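Local coordinates for adenylate cyclase-like protein (Chlamydia trachomatis, PDB 3GQS) that is of unproven function, here represented by its FHA domain, a fold that in many relatives binds phosphothreonine peptides, at residues Val71-Arg76 with Gln88-Gly93; Ser82-Asn87 with Phe97-Tyr102. All blocks are in the same frame, centred on the assembly; numbering follows the deposited sequence.

Both interactions lie within the FHA beta sandwich, and their centres are about 11 Å apart. Interaction 1 pairs two neighbouring strands, 72-73 and 90-92, of one antiparallel sheet. Interaction 2 ties the loop that follows strand 81-83 of the other sheet to strand 95-102. The segments alternate along the chain, and Asn87 runs directly into Gln88. Strands 90-92 and 95-102 are neighbours, with a probable hydrogen bond of 2.7 Å from Val90 N to Phe97 O. Leu84 CD1 meets Val90 CG2 at 3.4 Å, joining the two contacts in the core. At the Val71-Leu92 end, interaction 1 touches His49, which is consistent with the histidine of the FHA signature, next to the peptide-binding loops of relatives.

Interaction 1: residues Val71-Arg76 with Gln88-Gly93; sequences VIVEGR and QVVALG
Ile72 and Ala91 form an antiparallel hydrogen-bonded pair, and Val73 and Val90 form the non-hydrogen-bonded pair beside it. Ile72 N donates to Ala91 O at 3.1 Å, and Ala91 N returns a bond to Ile72 O at 2.7 Å. Glu74 N extends the ladder to Val89 O with a nearly straight bond of 2.9 Å.

On the face of Val71, Val73 and Val90, the methyl groups meet in a row. Val71 CG2 lies anti to its carbonyl carbon and packs on Leu92 CD2 at 3.6 Å. These two side chains run side by side and point the same way. Val73 CG2 meets Val90 CG2 at 4.1 Å. Leu84, Ile62, Ala50 and His49 also pack on this layer. On the other face, Ile72 CB rests against Ala91 CB at 3.8 Å.

The turn end is polar. Val73 to Arg76 is a type I' turn, closed by backbone bonds from Val73 N to Arg76 O and from Arg76 N to Val73 O. The Glu74 chain bends at chi2 (-100°) and crosses Gln88 at about a right angle. Its OE2 accepts from Val89 N at 3.1 Å through the anti lone pair, with 143° at the hydrogen. Gln88 OE1 is held by Ser85 N, while its NE2 sits near the plane of the Arg76 guanidinium, 3.7 Å from NH1, as two N-H donors side by side.

The bond from Val89 N to Glu74 OE2 thus continues the ladder where the backbone turns away. It ties the exposed turn to Val89, while valine and leucine methyls hold the buried face.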
loop_
_atom_site.group_PDB
_atom_site.type_symbol
_atom_site.label_atom_id
_atom_site.label_comp_id
_atom_site.label_asym_id
_atom_site.label_seq_id
_atom_site.Cartn_x
_atom_site.Cartn_y
_atom_site.Cartn_z
ATOM N N VAL A 71 9.334 3.360 0.230
ATOM C CA VAL A 71 8.192 2.887 -0.550
ATOM C C VAL A 71 8.586 2.992 -2.014
ATOM O O VAL A 71 8.894 4.085 -2.493
ATOM C CB VAL A 71 6.927 3.705 -0.265
ATOM C CG1 VAL A 71 5.834 3.325 -1.271
ATOM C CG2 VAL A 71 6.446 3.483 1.167
ATOM N N ILE A 72 8.638 1.843 -2.684
ATOM C CA ILE A 72 9.101 1.737 -4.079
ATOM C C ILE A 72 7.908 1.456 -4.959
ATOM O O ILE A 72 7.183 0.486 -4.730
ATOM C CB ILE A 72 10.106 0.569 -4.318
ATOM C CG1 ILE A 72 11.407 0.793 -3.552
ATOM C CG2 ILE A 72 10.427 0.404 -5.831
ATOM C CD1 ILE A 72 12.600 0.121 -4.209
ATOM N N VAL A 73 7.688 2.326 -5.949
ATOM C CA VAL A 73 6.642 2.084 -6.951
ATOM C C VAL A 73 7.349 1.857 -8.301
ATOM O O VAL A 73 8.174 2.667 -8.756
ATOM C CB VAL A 73 5.545 3.218 -7.011
ATOM C CG1 VAL A 73 4.396 2.814 -7.960
ATOM C CG2 VAL A 73 4.975 3.495 -5.628
ATOM N N GLU A 74 7.053 0.718 -8.907
ATOM C CA GLU A 74 7.579 0.369 -10.241
ATOM C C GLU A 74 9.031 0.781 -10.356
ATOM O O GLU A 74 9.417 1.560 -11.255
ATOM C CB GLU A 74 6.767 1.089 -11.312
ATOM C CG GLU A 74 5.293 0.736 -11.348
ATOM C CD GLU A 74 4.949 -0.266 -12.428
ATOM O OE1 GLU A 74 5.334 -0.014 -13.567
ATOM O OE2 GLU A 74 4.299 -1.294 -12.140
ATOM N N GLY A 75 9.831 0.322 -9.408
ATOM C CA GLY A 75 11.275 0.612 -9.440
ATOM C C GLY A 75 11.772 1.960 -8.948
ATOM O O GLY A 75 12.971 2.201 -8.996
ATOM N N ARG A 76 10.900 2.848 -8.478
ATOM C CA ARG A 76 11.374 4.161 -7.978
ATOM C C ARG A 76 10.929 4.453 -6.540
ATOM O O ARG A 76 9.775 4.273 -6.197
ATOM C CB ARG A 76 10.988 5.302 -8.931
ATOM C CG ARG A 76 9.669 5.976 -8.649
ATOM C CD ARG A 76 9.068 6.684 -9.872
ATOM N NE ARG A 76 7.600 6.627 -9.745
ATOM C CZ ARG A 76 6.802 5.711 -10.311
ATOM N NH1 ARG A 76 5.495 5.760 -10.082
ATOM N NH2 ARG A 76 7.281 4.761 -11.120
ATOM N N GLN A 88 -0.024 -1.035 -10.733
ATOM C CA GLN A 88 1.371 -0.643 -10.463
ATOM C C GLN A 88 1.953 -1.393 -9.241
ATOM O O GLN A 88 1.471 -1.229 -8.152
ATOM C CB GLN A 88 1.451 0.872 -10.177
ATOM C CG GLN A 88 1.419 1.803 -11.386
ATOM C CD GLN A 88 1.723 3.257 -10.996
ATOM O OE1 GLN A 88 1.075 3.831 -10.114
ATOM N NE2 GLN A 88 2.718 3.853 -11.645
ATOM N N VAL A 89 2.997 -2.203 -9.426
ATOM C CA VAL A 89 3.652 -2.890 -8.294
ATOM C C VAL A 89 4.295 -1.887 -7.291
ATOM O O VAL A 89 5.077 -1.029 -7.659
ATOM C CB VAL A 89 4.716 -3.929 -8.734
ATOM C CG1 VAL A 89 5.291 -4.655 -7.517
ATOM C CG2 VAL A 89 4.119 -4.958 -9.749
ATOM N N VAL A 90 3.891 -2.009 -6.036
ATOM C CA VAL A 90 4.509 -1.340 -4.893
ATOM C C VAL A 90 5.310 -2.350 -4.045
ATOM O O VAL A 90 4.777 -3.373 -3.628
ATOM C CB VAL A 90 3.466 -0.674 -3.953
ATOM C CG1 VAL A 90 4.192 0.048 -2.833
ATOM C CG2 VAL A 90 2.547 0.318 -4.739
ATOM N N ALA A 91 6.571 -2.019 -3.790
ATOM C CA ALA A 91 7.462 -2.789 -2.917
ATOM C C ALA A 91 7.628 -2.086 -1.528
ATOM O O ALA A 91 8.031 -0.929 -1.448
ATOM C CB ALA A 91 8.828 -2.941 -3.583
ATOM N N LEU A 92 7.315 -2.841 -0.479
ATOM C CA LEU A 92 7.560 -2.451 0.925
ATOM C C LEU A 92 8.414 -3.534 1.552
ATOM O O LEU A 92 7.914 -4.595 1.841
ATOM C CB LEU A 92 6.256 -2.340 1.721
ATOM C CG LEU A 92 5.166 -1.400 1.181
ATOM C CD1 LEU A 92 4.038 -1.288 2.227
ATOM C CD2 LEU A 92 5.783 -0.072 0.809
ATOM N N GLY A 93 9.682 -3.250 1.780
ATOM C CA GLY A 93 10.592 -4.251 2.271
ATOM C C GLY A 93 10.684 -5.285 1.160
ATOM O O GLY A 93 10.914 -4.946 0.008
#

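Interaction 2: residues Ser82-Asn87 with Phe97-Tyr102; sequences STLSAN and FLLVDY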
loop_
_atom_site.group_PDB
_atom_site.type_symbol
_atom_site.label_atom_id
_atom_site.label_comp_id
_atom_site.label_asym_id
_atom_site.label_seq_id
_atom_site.Cartn_x
_atom_site.Cartn_y
_atom_site.Cartn_z
ATOM N N SER A 82 3.133 10.144 -3.570
ATOM C CA SER A 82 2.795 10.189 -5.019
ATOM C C SER A 82 1.473 9.521 -5.396
ATOM O O SER A 82 0.864 8.845 -4.588
ATOM C CB SER A 82 3.964 9.660 -5.869
ATOM O OG SER A 82 3.929 8.242 -6.029
ATOM N N THR A 83 1.056 9.772 -6.630
ATOM C CA THR A 83 -0.056 9.110 -7.281
ATOM C C THR A 83 0.272 7.641 -7.446
ATOM O O THR A 83 1.408 7.259 -7.748
ATOM C CB THR A 83 -0.317 9.718 -8.670
ATOM O OG1 THR A 83 -0.732 11.054 -8.475
ATOM C CG2 THR A 83 -1.408 9.009 -9.446
ATOM N N LEU A 84 -0.728 6.817 -7.213
ATOM C CA LEU A 84 -0.598 5.382 -7.392
ATOM C C LEU A 84 -1.723 5.017 -8.327
ATOM O O LEU A 84 -2.865 5.373 -8.084
ATOM C CB LEU A 84 -0.730 4.641 -6.073
ATOM C CG LEU A 84 -0.552 3.129 -6.145
ATOM C CD1 LEU A 84 0.894 2.702 -6.576
ATOM C CD2 LEU A 84 -0.936 2.555 -4.799
ATOM N N SER A 85 -1.381 4.327 -9.402
ATOM C CA SER A 85 -2.353 3.925 -10.417
ATOM C C SER A 85 -2.680 2.427 -10.293
ATOM O O SER A 85 -1.890 1.643 -9.752
ATOM C CB SER A 85 -1.822 4.270 -11.825
ATOM O OG SER A 85 -1.744 5.686 -11.996
ATOM N N ALA A 86 -3.856 2.047 -10.749
ATOM C CA ALA A 86 -4.194 0.631 -10.881
ATOM C C ALA A 86 -3.023 -0.102 -11.604
ATOM O O ALA A 86 -2.350 0.463 -12.446
ATOM C CB ALA A 86 -5.543 0.446 -11.636
ATOM N N ASN A 87 -2.767 -1.328 -11.178
ATOM C CA ASN A 87 -1.834 -2.271 -11.833
ATOM C C ASN A 87 -0.346 -1.949 -11.645
ATOM O O ASN A 87 0.488 -2.531 -12.309
ATOM C CB ASN A 87 -2.141 -2.431 -13.347
ATOM C CG ASN A 87 -3.615 -2.683 -13.648
ATOM O OD1 ASN A 87 -4.076 -2.386 -14.748
ATOM N ND2 ASN A 87 -4.347 -3.221 -12.700
ATOM N N PHE A 97 2.998 -5.570 -3.542
ATOM C CA PHE A 97 1.546 -5.475 -3.715
ATOM C C PHE A 97 1.137 -4.562 -4.826
ATOM O O PHE A 97 1.936 -3.797 -5.379
ATOM C CB PHE A 97 0.855 -5.094 -2.423
ATOM C CG PHE A 97 1.001 -3.649 -2.031
ATOM C CD1 PHE A 97 0.159 -2.671 -2.580
ATOM C CD2 PHE A 97 1.922 -3.278 -1.078
ATOM C CE1 PHE A 97 0.226 -1.341 -2.183
ATOM C CE2 PHE A 97 2.016 -1.939 -0.692
ATOM C CZ PHE A 97 1.144 -0.963 -1.252
ATOM N N LEU A 98 -0.116 -4.674 -5.201
ATOM C CA LEU A 98 -0.673 -3.742 -6.188
ATOM C C LEU A 98 -2.153 -3.546 -6.017
ATOM O O LEU A 98 -2.812 -4.295 -5.279
ATOM C CB LEU A 98 -0.345 -4.145 -7.633
ATOM C CG LEU A 98 -0.901 -5.399 -8.275
ATOM C CD1 LEU A 98 -2.366 -5.648 -8.046
ATOM C CD2 LEU A 98 -0.620 -5.203 -9.736
ATOM N N LEU A 99 -2.627 -2.489 -6.653
ATOM C CA LEU A 99 -4.031 -2.172 -6.681
ATOM C C LEU A 99 -4.561 -2.654 -7.985
ATOM O O LEU A 99 -3.972 -2.444 -9.035
ATOM C CB LEU A 99 -4.358 -0.658 -6.593
ATOM C CG LEU A 99 -4.159 0.050 -5.249
ATOM C CD1 LEU A 99 -5.255 1.106 -5.081
ATOM C CD2 LEU A 99 -4.138 -0.939 -4.023
ATOM N N VAL A 100 -5.710 -3.287 -7.867
ATOM C CA VAL A 100 -6.565 -3.532 -8.989
ATOM C C VAL A 100 -7.811 -2.668 -8.869
ATOM O O VAL A 100 -8.246 -2.291 -7.763
ATOM C CB VAL A 100 -6.905 -5.011 -9.108
ATOM C CG1 VAL A 100 -5.660 -5.742 -9.580
ATOM C CG2 VAL A 100 -7.463 -5.546 -7.772
ATOM N N ASP A 101 -8.356 -2.351 -10.025
ATOM C CA ASP A 101 -9.558 -1.524 -10.146
ATOM C C ASP A 101 -10.552 -2.267 -11.045
ATOM O O ASP A 101 -10.215 -2.711 -12.135
ATOM C CB ASP A 101 -9.215 -0.158 -10.737
ATOM C CG ASP A 101 -10.403 0.798 -10.787
ATOM O OD1 ASP A 101 -11.347 0.723 -9.983
ATOM O OD2 ASP A 101 -10.380 1.675 -11.650
ATOM N N TYR A 102 -11.749 -2.456 -10.526
ATOM C CA TYR A 102 -12.859 -3.010 -11.277
ATOM C C TYR A 102 -13.729 -1.814 -11.644
ATOM O O TYR A 102 -14.430 -1.268 -10.799
ATOM C CB TYR A 102 -13.633 -4.046 -10.451
ATOM C CG TYR A 102 -12.857 -5.337 -10.213
ATOM C CD1 TYR A 102 -12.046 -5.503 -9.085
ATOM C CD2 TYR A 102 -12.930 -6.390 -11.128
ATOM C CE1 TYR A 102 -11.330 -6.692 -8.880
ATOM C CE2 TYR A 102 -12.253 -7.571 -10.929
ATOM C CZ TYR A 102 -11.443 -7.715 -9.819
ATOM O OH TYR A 102 -10.757 -8.885 -9.652
HETATM O O HOH W 1 -0.985 -0.208 -8.047
HETATM O O HOH W 2 -6.960 -3.054 -12.365
#
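Asn87 meets strand 95-102 chiefly through its backbone, and Leu98 lies against it from the strand. Asn87 N donates to Leu99 O at 2.7 Å, and the bond is nearly straight (170°). Ala86 CA approaches the same oxygen in a longer CA-H...O contact. The end-to-end directions of 84-87 and 98-101 are 83° apart, and one direct backbone hydrogen bond joins the segments, without a ladder.

The Leu98 side chain can be followed outward. Its CB lies 3.5 Å from Gln88 O. CG sits between the backbone N and the carbonyl carbon (chi1 67°), and from this position CD2 reaches the Asn87 backbone, 3.8 Å from both CA and C. CD1 turns the other way and packs on Val100 CG1, two residues along the same strand.

Two waters add to the join. Water 1 donates to Ser85 O and accepts from Leu99 N. Water 2 accepts from Asn87 ND2 at 2.6 Å and from Asp101 N at 2.8 Å, linking the amide to the strand, and ND2 also lies against Val100 CG1. Ala86 CB touches Asp101 CB at 3.8 Å, while Asp101 OD1 is bound by Ser3 OG. Deeper in, Leu84 CD2 meets Leu99 CG at 4.1 Å, the two side chains crossing at about a right angle.

The loop leaves strand 81-83 at the edge of one sheet and turns across to strand 95-102 of the other. Leu84 packs on Ile62 of strand 60-64. Leu99 reaches Val60 there, Phe5 of strand 4-9 and Leu21 of strand 18-21, placing it between the two sheets of the sandwich.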